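Local coordinates for protein acetyltransferase, GNAT family (Enterococcus faecalis, PDB 1U6M) that probably transfers an acyl group, perhaps acetyl from acetyl-CoA as in other GNAT-family enzymes, to an acceptor that is not known, at residues 147-152 with 167-172. Residues are numbered along the deposited sequence; the frame is centred on the assembly and turned at random.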
# COMPACT_ATOMS: atom_id res chain seq x y z
N GLN A 147 15.99 -9.57 -2.45
CA GLN A 147 16.47 -9.76 -3.82
C GLN A 147 15.34 -9.89 -4.82
O GLN A 147 15.59 -10.08 -6.00
CB GLN A 147 17.33 -11.02 -3.94
CG GLN A 147 18.73 -10.86 -3.42
CD GLN A 147 19.07 -11.99 -2.49
OE1 GLN A 147 19.17 -13.15 -2.92
NE2 GLN A 147 19.20 -11.68 -1.20
N ALA A 148 14.10 -9.82 -4.33
CA ALA A 148 12.94 -9.84 -5.18
C ALA A 148 11.94 -8.76 -4.66
O ALA A 148 11.86 -8.48 -3.46
CB ALA A 148 12.34 -11.20 -5.23
N LEU A 149 11.26 -8.11 -5.59
CA LEU A 149 10.27 -7.10 -5.31
C LEU A 149 9.04 -7.80 -5.85
O LEU A 149 9.11 -8.24 -7.00
CB LEU A 149 10.57 -5.92 -6.16
CG LEU A 149 10.29 -4.46 -5.90
CD1 LEU A 149 10.60 -3.68 -7.18
CD2 LEU A 149 8.85 -4.25 -5.46
N GLY A 150 7.96 -7.96 -5.09
CA GLY A 150 6.81 -8.71 -5.62
C GLY A 150 5.48 -7.98 -5.54
O GLY A 150 5.39 -6.98 -4.85
N LEU A 151 4.46 -8.45 -6.26
CA LEU A 151 3.17 -7.74 -6.32
C LEU A 151 2.08 -8.68 -6.79
O LEU A 151 2.37 -9.77 -7.35
CB LEU A 151 3.24 -6.46 -7.23
CG LEU A 151 3.59 -6.50 -8.73
CD1 LEU A 151 2.44 -7.08 -9.55
CD2 LEU A 151 3.97 -5.16 -9.25
N ASN A 152 0.82 -8.30 -6.57
CA ASN A 152 -0.29 -9.07 -7.13
C ASN A 152 -1.02 -8.14 -8.08
O ASN A 152 -1.22 -6.96 -7.74
CB ASN A 152 -1.29 -9.51 -6.06
CG ASN A 152 -0.71 -10.51 -5.08
OD1 ASN A 152 -0.22 -11.53 -5.46
ND2 ASN A 152 -0.74 -10.17 -3.82
N LYS A 167 8.52 -3.50 -16.99
CA LYS A 167 9.39 -2.91 -15.98
C LYS A 167 10.25 -4.04 -15.45
O LYS A 167 11.00 -3.83 -14.53
CB LYS A 167 8.56 -2.34 -14.82
CG LYS A 167 8.53 -0.82 -14.73
CD LYS A 167 7.91 -0.16 -15.95
CE LYS A 167 8.13 1.34 -15.95
NZ LYS A 167 7.54 1.91 -14.68
N GLY A 168 10.10 -5.23 -16.00
CA GLY A 168 10.93 -6.38 -15.61
C GLY A 168 10.28 -7.39 -14.67
O GLY A 168 10.99 -8.26 -14.16
N PHE A 169 8.97 -7.25 -14.38
CA PHE A 169 8.22 -8.21 -13.54
C PHE A 169 7.84 -9.50 -14.33
O PHE A 169 7.53 -9.42 -15.52
CB PHE A 169 6.97 -7.57 -12.93
CG PHE A 169 7.24 -6.67 -11.75
CD1 PHE A 169 7.54 -5.31 -11.93
CD2 PHE A 169 7.15 -7.17 -10.43
CE1 PHE A 169 7.78 -4.45 -10.85
CE2 PHE A 169 7.39 -6.33 -9.32
CZ PHE A 169 7.71 -4.96 -9.54
N LYS A 170 7.88 -10.66 -13.66
CA LYS A 170 7.62 -11.97 -14.26
C LYS A 170 6.62 -12.72 -13.40
O LYS A 170 6.78 -12.75 -12.19
CB LYS A 170 8.88 -12.86 -14.27
CG LYS A 170 10.18 -12.21 -14.67
CD LYS A 170 10.36 -12.29 -16.14
CE LYS A 170 11.64 -11.62 -16.52
NZ LYS A 170 11.54 -11.32 -17.99
N ASP A 171 5.64 -13.33 -14.05
CA ASP A 171 4.66 -14.18 -13.43
C ASP A 171 5.35 -15.28 -12.67
O ASP A 171 6.25 -15.90 -13.20
CB ASP A 171 3.79 -14.83 -14.50
CG ASP A 171 2.65 -13.94 -14.93
OD1 ASP A 171 2.79 -12.69 -15.01
OD2 ASP A 171 1.59 -14.52 -15.21
N VAL A 172 4.93 -15.50 -11.42
CA VAL A 172 5.55 -16.47 -10.49
C VAL A 172 4.50 -17.47 -9.95
O VAL A 172 4.78 -18.65 -9.89
CB VAL A 172 6.32 -15.76 -9.36
CG1 VAL A 172 6.71 -16.74 -8.21
CG2 VAL A 172 7.56 -15.05 -9.91
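In the C-terminal half of the GNAT fold, strand 148-154 and edge strand 170-177 are not neighbours: strand 180-188 runs between them, antiparallel to both. The contact of L149 and L151 with F169 is an example of one aromatic side chain spanning such a gap, since the CA atoms of G150 and F169 are still 8.1 Å apart. A Schellman motif, with G168 at positive phi, ends helix 158-165 just before F169. From there the ring of F169 reaches the inner strand with its CE2-CZ end, and the contact is almost wholly apolar. The CA-CB bonds of L149 and L151, two residues apart on one strand, both point toward segment 167-172, while G150 between them brings only its CA near the ring edge. L149 meets the ring at CZ, its CD1 lying 3.9 Å from F169 CZ, and its carbonyl O approaches F169 CE2 obliquely at 3.5 Å. L149 also packs on W113, and L151 on L115, both of strand 112-120. F169 also touches L134 of helix 129-135 and K187 of strand 180-188, so that its side chain joins strands 148-154 and 180-188 to that helix. A sulfate ion, probably from the crystallisation liquor, lies near the side chain of L151 and may mark a pocket there. CG of L151 sits between its own backbone N and carbonyl carbon (chi1 61°), a rotation that brings CD2 over one ring face in a CH-pi contact, 3.8 Å from the F169 centroid and 20° off the normal, displaced toward the rim and closest to CE2.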